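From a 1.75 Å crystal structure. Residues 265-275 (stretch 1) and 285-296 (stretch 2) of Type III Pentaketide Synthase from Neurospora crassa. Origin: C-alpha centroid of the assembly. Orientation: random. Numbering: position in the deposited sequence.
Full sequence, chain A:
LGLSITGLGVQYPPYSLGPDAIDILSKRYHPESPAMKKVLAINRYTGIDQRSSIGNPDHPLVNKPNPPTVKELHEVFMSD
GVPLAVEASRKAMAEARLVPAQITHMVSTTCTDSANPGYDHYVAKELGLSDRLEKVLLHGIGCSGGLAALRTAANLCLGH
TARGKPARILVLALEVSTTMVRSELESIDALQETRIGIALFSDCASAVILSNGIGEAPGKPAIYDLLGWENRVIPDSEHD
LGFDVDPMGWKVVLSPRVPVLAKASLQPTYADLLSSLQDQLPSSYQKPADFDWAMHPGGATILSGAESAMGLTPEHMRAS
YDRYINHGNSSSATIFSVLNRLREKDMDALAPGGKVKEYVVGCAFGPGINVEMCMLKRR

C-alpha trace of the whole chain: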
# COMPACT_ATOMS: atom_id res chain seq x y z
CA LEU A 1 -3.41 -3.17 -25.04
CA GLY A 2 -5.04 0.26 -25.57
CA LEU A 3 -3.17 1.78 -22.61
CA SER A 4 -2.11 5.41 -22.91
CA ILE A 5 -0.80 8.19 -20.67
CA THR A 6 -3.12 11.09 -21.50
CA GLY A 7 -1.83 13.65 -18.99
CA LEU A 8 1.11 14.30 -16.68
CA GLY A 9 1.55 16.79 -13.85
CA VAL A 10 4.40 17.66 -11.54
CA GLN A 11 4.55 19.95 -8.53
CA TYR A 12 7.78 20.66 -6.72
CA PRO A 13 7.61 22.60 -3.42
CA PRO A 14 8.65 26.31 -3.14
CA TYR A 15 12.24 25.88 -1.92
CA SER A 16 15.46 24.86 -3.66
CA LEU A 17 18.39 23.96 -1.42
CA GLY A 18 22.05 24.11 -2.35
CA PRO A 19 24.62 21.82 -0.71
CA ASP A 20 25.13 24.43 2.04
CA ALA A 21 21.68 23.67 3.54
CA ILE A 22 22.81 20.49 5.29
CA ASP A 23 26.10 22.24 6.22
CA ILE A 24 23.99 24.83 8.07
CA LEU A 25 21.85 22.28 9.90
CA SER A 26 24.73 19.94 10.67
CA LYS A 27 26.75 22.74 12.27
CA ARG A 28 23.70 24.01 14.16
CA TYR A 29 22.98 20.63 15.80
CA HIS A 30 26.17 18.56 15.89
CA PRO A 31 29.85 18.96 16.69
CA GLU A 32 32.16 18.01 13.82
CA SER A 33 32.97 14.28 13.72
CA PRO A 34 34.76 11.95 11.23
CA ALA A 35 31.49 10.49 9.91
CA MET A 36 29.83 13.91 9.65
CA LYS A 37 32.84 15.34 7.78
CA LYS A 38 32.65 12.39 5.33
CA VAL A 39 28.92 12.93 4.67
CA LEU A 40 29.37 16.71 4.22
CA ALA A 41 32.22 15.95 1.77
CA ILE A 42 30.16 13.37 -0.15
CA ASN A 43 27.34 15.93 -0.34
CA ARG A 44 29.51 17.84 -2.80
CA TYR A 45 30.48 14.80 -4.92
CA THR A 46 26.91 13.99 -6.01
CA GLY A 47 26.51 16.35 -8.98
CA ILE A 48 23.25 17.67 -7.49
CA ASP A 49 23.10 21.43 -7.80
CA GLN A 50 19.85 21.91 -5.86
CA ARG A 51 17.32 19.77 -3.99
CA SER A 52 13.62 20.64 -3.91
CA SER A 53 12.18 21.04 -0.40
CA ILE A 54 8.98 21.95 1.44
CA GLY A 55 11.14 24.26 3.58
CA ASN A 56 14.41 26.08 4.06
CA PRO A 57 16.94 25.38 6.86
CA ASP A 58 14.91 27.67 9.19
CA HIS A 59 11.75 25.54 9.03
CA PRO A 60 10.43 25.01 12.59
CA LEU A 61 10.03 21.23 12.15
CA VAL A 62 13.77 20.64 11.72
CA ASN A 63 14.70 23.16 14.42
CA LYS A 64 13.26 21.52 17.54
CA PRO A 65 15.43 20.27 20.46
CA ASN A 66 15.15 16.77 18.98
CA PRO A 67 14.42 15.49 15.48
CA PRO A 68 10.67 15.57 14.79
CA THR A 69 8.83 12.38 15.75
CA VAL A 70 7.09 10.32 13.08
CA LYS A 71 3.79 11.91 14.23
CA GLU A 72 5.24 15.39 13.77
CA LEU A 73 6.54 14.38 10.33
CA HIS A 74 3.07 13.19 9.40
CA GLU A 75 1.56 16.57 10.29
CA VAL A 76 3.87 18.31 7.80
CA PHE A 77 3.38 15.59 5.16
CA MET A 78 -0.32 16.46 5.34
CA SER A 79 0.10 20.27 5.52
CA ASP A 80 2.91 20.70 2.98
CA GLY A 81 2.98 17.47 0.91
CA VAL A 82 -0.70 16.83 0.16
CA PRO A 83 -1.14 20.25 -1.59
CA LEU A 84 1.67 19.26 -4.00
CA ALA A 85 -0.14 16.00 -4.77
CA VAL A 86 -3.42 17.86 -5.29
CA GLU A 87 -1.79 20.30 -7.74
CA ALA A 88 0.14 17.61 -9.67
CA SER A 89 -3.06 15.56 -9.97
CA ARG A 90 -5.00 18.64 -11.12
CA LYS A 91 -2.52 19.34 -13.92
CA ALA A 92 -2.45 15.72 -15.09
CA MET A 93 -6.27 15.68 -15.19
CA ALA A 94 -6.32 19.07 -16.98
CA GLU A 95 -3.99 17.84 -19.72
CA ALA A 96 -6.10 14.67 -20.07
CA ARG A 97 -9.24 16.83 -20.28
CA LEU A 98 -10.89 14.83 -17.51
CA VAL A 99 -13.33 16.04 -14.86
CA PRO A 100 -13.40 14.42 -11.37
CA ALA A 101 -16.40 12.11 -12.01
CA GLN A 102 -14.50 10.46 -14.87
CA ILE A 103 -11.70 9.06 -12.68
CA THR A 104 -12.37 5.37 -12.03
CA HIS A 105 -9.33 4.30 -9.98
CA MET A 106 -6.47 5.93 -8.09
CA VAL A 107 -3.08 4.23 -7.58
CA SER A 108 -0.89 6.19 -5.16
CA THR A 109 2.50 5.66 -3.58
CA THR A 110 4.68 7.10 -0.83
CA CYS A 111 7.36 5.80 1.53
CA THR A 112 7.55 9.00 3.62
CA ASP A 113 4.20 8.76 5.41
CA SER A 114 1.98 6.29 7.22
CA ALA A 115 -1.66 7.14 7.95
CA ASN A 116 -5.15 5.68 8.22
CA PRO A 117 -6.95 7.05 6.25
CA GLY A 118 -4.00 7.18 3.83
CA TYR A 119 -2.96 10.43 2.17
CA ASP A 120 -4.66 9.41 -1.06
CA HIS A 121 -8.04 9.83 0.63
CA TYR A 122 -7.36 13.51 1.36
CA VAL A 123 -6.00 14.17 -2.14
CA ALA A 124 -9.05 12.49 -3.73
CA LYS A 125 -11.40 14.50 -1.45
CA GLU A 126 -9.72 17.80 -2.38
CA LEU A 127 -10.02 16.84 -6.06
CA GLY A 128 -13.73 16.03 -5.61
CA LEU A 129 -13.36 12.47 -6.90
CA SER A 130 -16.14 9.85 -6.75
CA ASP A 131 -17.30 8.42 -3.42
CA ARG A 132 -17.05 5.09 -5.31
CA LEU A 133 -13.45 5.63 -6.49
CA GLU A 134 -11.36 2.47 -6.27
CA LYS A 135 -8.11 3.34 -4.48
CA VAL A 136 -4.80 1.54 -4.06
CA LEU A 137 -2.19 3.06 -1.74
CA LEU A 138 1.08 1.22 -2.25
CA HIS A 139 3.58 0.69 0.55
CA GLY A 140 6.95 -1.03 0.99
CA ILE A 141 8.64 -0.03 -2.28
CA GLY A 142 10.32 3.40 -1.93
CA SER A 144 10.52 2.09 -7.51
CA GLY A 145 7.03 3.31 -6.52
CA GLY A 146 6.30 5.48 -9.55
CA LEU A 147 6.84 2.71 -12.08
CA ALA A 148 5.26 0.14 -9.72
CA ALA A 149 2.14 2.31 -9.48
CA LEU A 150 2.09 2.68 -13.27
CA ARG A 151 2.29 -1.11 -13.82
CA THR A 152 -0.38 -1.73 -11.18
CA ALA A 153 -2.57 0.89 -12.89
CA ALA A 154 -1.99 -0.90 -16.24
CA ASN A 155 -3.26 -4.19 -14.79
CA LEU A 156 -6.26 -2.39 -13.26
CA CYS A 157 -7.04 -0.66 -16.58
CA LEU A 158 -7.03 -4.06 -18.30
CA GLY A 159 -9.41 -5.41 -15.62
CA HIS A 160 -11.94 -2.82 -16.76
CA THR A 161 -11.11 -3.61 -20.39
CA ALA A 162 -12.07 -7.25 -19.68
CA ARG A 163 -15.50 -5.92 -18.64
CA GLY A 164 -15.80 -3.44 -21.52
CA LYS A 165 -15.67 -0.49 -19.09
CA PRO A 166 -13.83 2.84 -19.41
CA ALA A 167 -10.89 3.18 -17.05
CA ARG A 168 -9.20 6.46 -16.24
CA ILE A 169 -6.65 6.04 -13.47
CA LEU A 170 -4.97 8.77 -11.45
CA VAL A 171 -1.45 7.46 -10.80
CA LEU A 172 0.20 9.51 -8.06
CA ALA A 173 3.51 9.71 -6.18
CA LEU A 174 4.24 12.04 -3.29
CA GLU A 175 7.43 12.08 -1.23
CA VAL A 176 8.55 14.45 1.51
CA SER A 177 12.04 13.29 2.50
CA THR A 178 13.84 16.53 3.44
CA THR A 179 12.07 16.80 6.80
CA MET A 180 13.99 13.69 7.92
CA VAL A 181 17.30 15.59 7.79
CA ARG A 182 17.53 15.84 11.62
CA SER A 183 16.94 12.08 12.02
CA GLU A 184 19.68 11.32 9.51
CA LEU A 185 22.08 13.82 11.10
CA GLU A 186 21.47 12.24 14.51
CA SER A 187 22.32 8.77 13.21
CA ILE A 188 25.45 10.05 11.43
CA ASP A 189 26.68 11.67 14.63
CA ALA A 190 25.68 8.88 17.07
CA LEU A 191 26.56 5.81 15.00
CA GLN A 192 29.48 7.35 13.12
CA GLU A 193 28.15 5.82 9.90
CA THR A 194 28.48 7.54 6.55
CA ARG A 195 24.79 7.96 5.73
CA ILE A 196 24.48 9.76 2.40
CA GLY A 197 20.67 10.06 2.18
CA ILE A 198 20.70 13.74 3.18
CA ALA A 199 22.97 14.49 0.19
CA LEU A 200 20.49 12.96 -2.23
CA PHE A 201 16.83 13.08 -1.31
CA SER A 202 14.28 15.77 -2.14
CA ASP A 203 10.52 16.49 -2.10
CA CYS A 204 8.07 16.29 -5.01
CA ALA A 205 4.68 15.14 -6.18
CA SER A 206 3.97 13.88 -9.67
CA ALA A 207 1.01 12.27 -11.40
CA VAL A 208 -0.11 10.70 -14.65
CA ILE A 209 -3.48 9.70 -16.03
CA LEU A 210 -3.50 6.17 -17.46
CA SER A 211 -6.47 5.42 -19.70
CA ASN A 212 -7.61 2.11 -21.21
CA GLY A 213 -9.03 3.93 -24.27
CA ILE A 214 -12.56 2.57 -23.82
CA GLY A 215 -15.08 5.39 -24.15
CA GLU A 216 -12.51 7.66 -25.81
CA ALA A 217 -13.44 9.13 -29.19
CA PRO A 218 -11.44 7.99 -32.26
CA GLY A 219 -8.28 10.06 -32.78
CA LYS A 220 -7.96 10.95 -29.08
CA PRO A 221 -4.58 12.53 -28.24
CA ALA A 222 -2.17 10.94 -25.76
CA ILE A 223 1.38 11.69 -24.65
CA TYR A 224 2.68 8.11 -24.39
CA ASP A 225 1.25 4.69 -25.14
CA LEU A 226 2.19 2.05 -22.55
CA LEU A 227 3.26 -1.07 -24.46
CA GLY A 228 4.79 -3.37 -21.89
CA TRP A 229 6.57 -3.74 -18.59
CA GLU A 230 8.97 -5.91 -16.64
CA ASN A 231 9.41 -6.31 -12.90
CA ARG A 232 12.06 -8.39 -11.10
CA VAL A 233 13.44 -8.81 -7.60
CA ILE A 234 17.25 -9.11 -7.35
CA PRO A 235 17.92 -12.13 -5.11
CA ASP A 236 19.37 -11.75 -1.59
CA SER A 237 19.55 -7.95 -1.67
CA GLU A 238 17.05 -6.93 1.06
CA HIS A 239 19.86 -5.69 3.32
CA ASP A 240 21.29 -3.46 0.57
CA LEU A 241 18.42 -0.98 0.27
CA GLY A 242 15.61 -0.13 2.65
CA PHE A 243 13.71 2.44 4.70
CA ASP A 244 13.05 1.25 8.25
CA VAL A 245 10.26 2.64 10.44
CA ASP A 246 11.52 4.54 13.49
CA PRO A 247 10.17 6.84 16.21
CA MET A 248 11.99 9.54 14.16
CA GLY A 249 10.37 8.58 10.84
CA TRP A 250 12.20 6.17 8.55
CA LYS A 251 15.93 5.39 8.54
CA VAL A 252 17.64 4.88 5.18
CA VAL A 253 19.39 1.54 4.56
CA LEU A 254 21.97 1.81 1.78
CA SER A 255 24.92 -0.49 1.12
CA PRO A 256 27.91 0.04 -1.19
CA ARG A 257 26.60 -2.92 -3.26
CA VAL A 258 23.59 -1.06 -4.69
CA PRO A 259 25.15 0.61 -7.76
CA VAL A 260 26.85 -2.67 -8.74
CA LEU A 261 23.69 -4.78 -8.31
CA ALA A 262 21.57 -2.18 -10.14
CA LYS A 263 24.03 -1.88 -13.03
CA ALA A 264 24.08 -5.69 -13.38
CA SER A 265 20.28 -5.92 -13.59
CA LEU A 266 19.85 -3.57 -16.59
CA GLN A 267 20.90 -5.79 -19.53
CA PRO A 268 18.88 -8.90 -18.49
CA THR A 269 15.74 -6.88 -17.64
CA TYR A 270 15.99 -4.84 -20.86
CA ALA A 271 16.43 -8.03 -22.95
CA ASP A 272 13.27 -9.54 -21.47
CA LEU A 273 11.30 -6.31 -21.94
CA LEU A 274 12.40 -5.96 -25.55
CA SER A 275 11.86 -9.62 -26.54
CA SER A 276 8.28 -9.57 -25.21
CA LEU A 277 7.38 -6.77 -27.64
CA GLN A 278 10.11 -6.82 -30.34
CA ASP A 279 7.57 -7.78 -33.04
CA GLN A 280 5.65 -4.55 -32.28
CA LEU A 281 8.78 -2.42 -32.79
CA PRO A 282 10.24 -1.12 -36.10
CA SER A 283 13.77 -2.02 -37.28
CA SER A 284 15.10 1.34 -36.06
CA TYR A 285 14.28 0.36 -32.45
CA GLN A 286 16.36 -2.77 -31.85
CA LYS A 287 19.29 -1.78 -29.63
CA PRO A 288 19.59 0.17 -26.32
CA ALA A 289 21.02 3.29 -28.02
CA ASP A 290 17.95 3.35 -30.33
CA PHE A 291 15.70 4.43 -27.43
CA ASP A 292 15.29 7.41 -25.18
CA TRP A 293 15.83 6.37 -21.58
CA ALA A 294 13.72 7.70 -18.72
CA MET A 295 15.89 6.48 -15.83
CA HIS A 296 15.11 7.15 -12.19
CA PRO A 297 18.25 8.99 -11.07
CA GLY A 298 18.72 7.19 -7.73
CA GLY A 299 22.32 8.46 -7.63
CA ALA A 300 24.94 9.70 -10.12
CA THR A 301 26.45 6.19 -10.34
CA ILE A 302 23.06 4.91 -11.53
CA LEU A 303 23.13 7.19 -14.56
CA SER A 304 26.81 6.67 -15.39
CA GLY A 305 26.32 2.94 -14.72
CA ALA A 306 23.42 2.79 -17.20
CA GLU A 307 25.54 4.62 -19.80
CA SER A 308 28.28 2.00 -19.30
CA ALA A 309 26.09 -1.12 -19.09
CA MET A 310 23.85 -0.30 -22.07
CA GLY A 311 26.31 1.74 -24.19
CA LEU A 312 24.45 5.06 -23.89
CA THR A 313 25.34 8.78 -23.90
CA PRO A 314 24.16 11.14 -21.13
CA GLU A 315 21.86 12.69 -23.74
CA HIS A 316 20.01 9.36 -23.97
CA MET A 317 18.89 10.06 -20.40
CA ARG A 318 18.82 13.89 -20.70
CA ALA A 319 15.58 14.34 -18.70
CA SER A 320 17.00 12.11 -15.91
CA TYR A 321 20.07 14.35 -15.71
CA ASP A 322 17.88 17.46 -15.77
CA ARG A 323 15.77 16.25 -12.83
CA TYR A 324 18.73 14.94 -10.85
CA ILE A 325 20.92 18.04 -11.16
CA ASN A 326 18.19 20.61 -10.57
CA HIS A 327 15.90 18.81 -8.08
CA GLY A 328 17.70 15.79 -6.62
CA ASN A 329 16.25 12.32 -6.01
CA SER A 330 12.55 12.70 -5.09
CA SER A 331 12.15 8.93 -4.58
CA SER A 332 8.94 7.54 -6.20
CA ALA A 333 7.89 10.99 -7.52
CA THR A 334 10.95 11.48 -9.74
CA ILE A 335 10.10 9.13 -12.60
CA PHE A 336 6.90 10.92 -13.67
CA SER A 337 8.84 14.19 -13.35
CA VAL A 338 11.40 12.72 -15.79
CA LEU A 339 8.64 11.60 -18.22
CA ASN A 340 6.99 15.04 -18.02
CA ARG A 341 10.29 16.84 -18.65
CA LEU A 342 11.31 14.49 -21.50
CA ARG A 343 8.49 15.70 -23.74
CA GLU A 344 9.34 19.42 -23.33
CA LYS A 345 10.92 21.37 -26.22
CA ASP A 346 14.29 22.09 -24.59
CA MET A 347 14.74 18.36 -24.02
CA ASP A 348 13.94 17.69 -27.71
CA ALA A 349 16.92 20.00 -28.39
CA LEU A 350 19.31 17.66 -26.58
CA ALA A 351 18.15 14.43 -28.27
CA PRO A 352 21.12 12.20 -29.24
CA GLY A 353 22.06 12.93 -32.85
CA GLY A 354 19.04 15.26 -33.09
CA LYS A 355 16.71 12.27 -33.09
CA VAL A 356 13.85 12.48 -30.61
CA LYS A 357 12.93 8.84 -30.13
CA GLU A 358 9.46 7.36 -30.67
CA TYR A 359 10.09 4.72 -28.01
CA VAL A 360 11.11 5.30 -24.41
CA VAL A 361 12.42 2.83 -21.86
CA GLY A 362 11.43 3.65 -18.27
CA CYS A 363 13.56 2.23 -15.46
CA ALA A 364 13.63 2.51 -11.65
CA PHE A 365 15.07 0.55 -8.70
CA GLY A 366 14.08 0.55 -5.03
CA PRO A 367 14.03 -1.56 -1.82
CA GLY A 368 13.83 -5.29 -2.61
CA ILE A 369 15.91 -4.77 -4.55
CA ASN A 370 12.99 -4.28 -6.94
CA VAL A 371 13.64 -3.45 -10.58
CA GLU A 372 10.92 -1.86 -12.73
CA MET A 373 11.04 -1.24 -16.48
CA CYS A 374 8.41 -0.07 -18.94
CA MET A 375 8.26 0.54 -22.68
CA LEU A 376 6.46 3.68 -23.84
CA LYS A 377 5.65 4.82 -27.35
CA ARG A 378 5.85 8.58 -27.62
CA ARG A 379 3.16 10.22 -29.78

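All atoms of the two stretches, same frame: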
# COMPACT_ATOMS: atom_id res chain seq x y z
N SER A 265 21.65 -5.51 -13.29
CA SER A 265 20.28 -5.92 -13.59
C SER A 265 19.73 -5.35 -14.90
O SER A 265 18.74 -5.87 -15.43
CB SER A 265 19.34 -5.55 -12.44
OG SER A 265 19.14 -4.15 -12.38
N LEU A 266 20.37 -4.31 -15.43
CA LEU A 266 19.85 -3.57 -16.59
C LEU A 266 19.74 -4.41 -17.87
O LEU A 266 18.67 -4.52 -18.45
CB LEU A 266 20.68 -2.31 -16.86
CG LEU A 266 20.65 -1.14 -15.85
CD1 LEU A 266 21.79 -0.19 -16.12
CD2 LEU A 266 19.31 -0.39 -15.88
N GLN A 267 20.86 -5.00 -18.29
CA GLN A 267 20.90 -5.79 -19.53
C GLN A 267 19.87 -6.93 -19.56
O GLN A 267 19.11 -7.03 -20.53
CB GLN A 267 22.33 -6.30 -19.81
CG GLN A 267 23.41 -5.21 -19.86
CD GLN A 267 24.27 -5.11 -18.59
OE1 GLN A 267 25.51 -5.09 -18.67
NE2 GLN A 267 23.62 -5.02 -17.42
N PRO A 268 19.83 -7.78 -18.51
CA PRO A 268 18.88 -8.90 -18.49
C PRO A 268 17.41 -8.46 -18.47
O PRO A 268 16.57 -9.09 -19.12
CB PRO A 268 19.23 -9.63 -17.19
CG PRO A 268 20.60 -9.19 -16.85
CD PRO A 268 20.68 -7.78 -17.30
N THR A 269 17.12 -7.39 -17.73
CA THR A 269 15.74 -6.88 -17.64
C THR A 269 15.32 -6.25 -18.97
O THR A 269 14.22 -6.52 -19.46
CB THR A 269 15.58 -5.90 -16.47
OG1 THR A 269 16.14 -6.48 -15.29
CG2 THR A 269 14.10 -5.60 -16.21
N TYR A 270 16.21 -5.46 -19.55
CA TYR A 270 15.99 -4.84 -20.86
C TYR A 270 15.73 -5.89 -21.94
O TYR A 270 14.80 -5.75 -22.73
CB TYR A 270 17.18 -3.95 -21.24
CG TYR A 270 17.21 -3.56 -22.69
CD1 TYR A 270 16.54 -2.41 -23.14
CD2 TYR A 270 17.91 -4.32 -23.63
CE1 TYR A 270 16.56 -2.05 -24.48
CE2 TYR A 270 17.93 -3.97 -24.96
CZ TYR A 270 17.26 -2.84 -25.38
OH TYR A 270 17.29 -2.49 -26.71
N ALA A 271 16.55 -6.95 -21.95
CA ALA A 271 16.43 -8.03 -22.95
C ALA A 271 15.07 -8.70 -22.89
O ALA A 271 14.46 -9.00 -23.92
CB ALA A 271 17.55 -9.06 -22.76
N ASP A 272 14.59 -8.94 -21.68
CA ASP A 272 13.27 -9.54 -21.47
C ASP A 272 12.13 -8.62 -21.88
O ASP A 272 11.16 -9.06 -22.51
CB ASP A 272 13.12 -9.98 -20.02
CG ASP A 272 13.88 -11.27 -19.72
OD1 ASP A 272 14.22 -12.00 -20.68
OD2 ASP A 272 14.12 -11.55 -18.54
N LEU A 273 12.25 -7.34 -21.53
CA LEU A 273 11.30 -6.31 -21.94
C LEU A 273 11.20 -6.24 -23.46
O LEU A 273 10.10 -6.27 -24.03
CB LEU A 273 11.71 -4.94 -21.38
CG LEU A 273 10.87 -3.73 -21.79
CD1 LEU A 273 9.51 -3.77 -21.11
CD2 LEU A 273 11.59 -2.43 -21.47
N LEU A 274 12.35 -6.14 -24.11
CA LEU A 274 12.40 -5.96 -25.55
C LEU A 274 11.89 -7.20 -26.30
O LEU A 274 11.14 -7.06 -27.27
CB LEU A 274 13.81 -5.59 -26.00
CG LEU A 274 14.05 -5.23 -27.47
CD1 LEU A 274 13.24 -4.01 -27.87
CD2 LEU A 274 15.52 -4.99 -27.70
N SER A 275 12.27 -8.39 -25.85
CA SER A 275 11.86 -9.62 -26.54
C SER A 275 10.35 -9.87 -26.46
O SER A 275 9.77 -10.43 -27.38
CB SER A 275 12.65 -10.84 -26.04
OG SER A 275 12.31 -11.17 -24.71
N TYR A 285 14.33 0.48 -33.91
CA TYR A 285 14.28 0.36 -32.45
C TYR A 285 14.59 -1.08 -32.04
O TYR A 285 13.69 -1.86 -31.72
CB TYR A 285 12.94 0.87 -31.90
CG TYR A 285 12.76 2.35 -32.15
CD1 TYR A 285 13.24 3.29 -31.23
CD2 TYR A 285 12.15 2.81 -33.32
CE1 TYR A 285 13.10 4.65 -31.47
CE2 TYR A 285 12.01 4.17 -33.56
CZ TYR A 285 12.48 5.08 -32.64
OH TYR A 285 12.34 6.42 -32.88
N GLN A 286 15.88 -1.40 -32.06
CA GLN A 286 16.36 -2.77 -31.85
C GLN A 286 17.42 -2.87 -30.77
O GLN A 286 17.57 -3.92 -30.14
CB GLN A 286 16.97 -3.30 -33.15
CG GLN A 286 16.05 -4.17 -33.97
CD GLN A 286 16.79 -5.33 -34.63
OE1 GLN A 286 16.22 -6.40 -34.84
NE2 GLN A 286 18.06 -5.13 -34.93
N LYS A 287 18.17 -1.79 -30.57
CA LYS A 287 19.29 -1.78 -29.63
C LYS A 287 19.12 -0.66 -28.60
O LYS A 287 18.42 0.31 -28.86
CB LYS A 287 20.63 -1.67 -30.39
CG LYS A 287 20.88 -0.33 -31.07
CD LYS A 287 22.28 -0.26 -31.71
CE LYS A 287 22.46 1.03 -32.50
NZ LYS A 287 21.53 1.11 -33.66
N PRO A 288 19.75 -0.80 -27.41
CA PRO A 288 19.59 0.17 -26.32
C PRO A 288 19.73 1.63 -26.75
O PRO A 288 18.89 2.47 -26.39
CB PRO A 288 20.70 -0.22 -25.34
CG PRO A 288 20.87 -1.67 -25.55
CD PRO A 288 20.64 -1.92 -27.01
N ALA A 289 20.76 1.93 -27.54
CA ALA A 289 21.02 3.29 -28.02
C ALA A 289 19.94 3.83 -28.96
O ALA A 289 19.88 5.03 -29.22
CB ALA A 289 22.40 3.38 -28.67
N ASP A 290 19.07 2.94 -29.47
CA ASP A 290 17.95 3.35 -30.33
C ASP A 290 16.86 4.09 -29.56
O ASP A 290 16.07 4.81 -30.16
CB ASP A 290 17.32 2.14 -31.03
CG ASP A 290 18.23 1.50 -32.07
OD1 ASP A 290 19.17 2.15 -32.56
OD2 ASP A 290 17.98 0.32 -32.42
N PHE A 291 16.80 3.89 -28.25
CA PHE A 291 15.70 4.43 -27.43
C PHE A 291 16.11 5.66 -26.66
O PHE A 291 17.31 5.90 -26.43
CB PHE A 291 15.22 3.37 -26.43
CG PHE A 291 14.75 2.10 -27.06
CD1 PHE A 291 13.41 1.93 -27.41
CD2 PHE A 291 15.65 1.06 -27.32
CE1 PHE A 291 12.97 0.75 -28.00
CE2 PHE A 291 15.21 -0.13 -27.91
CZ PHE A 291 13.87 -0.28 -28.25
N ASP A 292 15.11 6.44 -26.25
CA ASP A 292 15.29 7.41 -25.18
C ASP A 292 15.08 6.67 -23.87
O ASP A 292 14.30 5.73 -23.81
CB ASP A 292 14.29 8.56 -25.31
CG ASP A 292 14.81 9.67 -26.21
OD1 ASP A 292 16.05 9.83 -26.33
OD2 ASP A 292 13.97 10.39 -26.81
N TRP A 293 15.81 7.08 -22.84
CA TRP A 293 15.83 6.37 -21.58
C TRP A 293 15.39 7.28 -20.43
O TRP A 293 16.09 8.24 -20.07
CB TRP A 293 17.22 5.80 -21.32
CG TRP A 293 17.50 4.52 -22.06
CD1 TRP A 293 17.79 4.38 -23.38
CD2 TRP A 293 17.55 3.21 -21.49
NE1 TRP A 293 18.01 3.05 -23.68
CE2 TRP A 293 17.86 2.31 -22.53
CE3 TRP A 293 17.35 2.71 -20.19
CZ2 TRP A 293 17.98 0.94 -22.32
CZ3 TRP A 293 17.47 1.34 -19.99
CH2 TRP A 293 17.79 0.47 -21.05
N ALA A 294 14.22 6.99 -19.88
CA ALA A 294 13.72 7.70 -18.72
C ALA A 294 14.15 6.90 -17.49
O ALA A 294 13.41 6.04 -17.01
CB ALA A 294 12.20 7.82 -18.79
N MET A 295 15.36 7.18 -17.00
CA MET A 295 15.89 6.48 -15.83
C MET A 295 15.56 7.24 -14.56
O MET A 295 15.65 8.47 -14.54
CB MET A 295 17.41 6.34 -15.94
CG MET A 295 18.07 5.59 -14.78
SD MET A 295 17.83 3.80 -14.86
CE MET A 295 18.19 3.55 -16.60
N HIS A 296 15.19 6.53 -13.50
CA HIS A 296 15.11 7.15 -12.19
C HIS A 296 16.53 7.40 -11.70
O HIS A 296 17.32 6.45 -11.57
CB HIS A 296 14.36 6.29 -11.17
CG HIS A 296 14.37 6.87 -9.79
ND1 HIS A 296 15.04 6.29 -8.74
CD2 HIS A 296 13.84 8.02 -9.31
CE1 HIS A 296 14.90 7.04 -7.66
NE2 HIS A 296 14.17 8.10 -7.98
O HOH W 1 18.85 -4.75 -27.94

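Tyr-270 lies at the centre of the contact between the helix of residues 265-275 and the segment 285-296, and it carries the largest covered area of any residue in either stretch. Its CA-to-CB bond points toward the second stretch, and with chi1 in the t rotamer the ring reaches in among Pro-288, Phe-291 and Trp-293. Tyr-270 CD1 packs 3.7 Å from Trp-293 CZ2. The tyrosine ring and the six-membered ring of the indole are near parallel, with planes at 27°, but they are slid apart, with centroids separated by 5.8 Å, so the rings barely overlap and the pairing is less a full stack than an offset apolar contact. Pro-288 supplies another surface, its CG lying 3.8 Å from Tyr-270 CE2, while Phe-291 approaches the edge of the tyrosine ring near its plane, with Phe-291 CE2 4.2 Å from Tyr-270 CE1.

One helical turn to each side of Tyr-270, a leucine extends this apolar row. Leu-274 CD1 sits 3.8 Å from Phe-291 CZ, and Leu-266 CD2 meets Met-295 CE at 4.2 Å. The CA-to-CB bond of Met-295 points sideways, but the end of its side chain comes nearer to the helix and makes this contact. The i to i+4 spacing that aligns these three helical side chains is maintained by backbone hydrogen bonds, among them Tyr-270 N to Leu-266 O (2.9 Å) and Leu-274 N to Tyr-270 O (2.8 Å). The helix is kinked at Pro-268, whose nitrogen has no hydrogen to bond to the preceding turn.

The second stretch presents these side chains from a short 3-10 segment, 288-290, from Phe-291 just after it, and from the strand 292-295. Trp-293 NE1 donates to Pro-288 O (2.9 Å), tying together two of the residues that surround Tyr-270. Asp-290 organizes the loop before them: its OD2 accepts from Gln-286 N (2.7 Å) and Lys-287 N (2.8 Å), while its OD1 forms a salt bridge with Lys-287 NZ (2.8 Å).

At the polar edge, no direct hydrogen bond joins the stretches. Tyr-270 OH comes within 3.1 Å of Pro-288 N, but the proline nitrogen has no hydrogen to share, and the approach is a packing contact. A water bridges the two stretches instead, lying 3.0 Å from Tyr-270 OH and donating to Gln-286 O across 2.7 Å. The same carbonyl is flanked by the helix's apolar surface, with Leu-274 CD2 3.4 Å from Gln-286 O, whereas the Gln-286 side chain starts away from the helix.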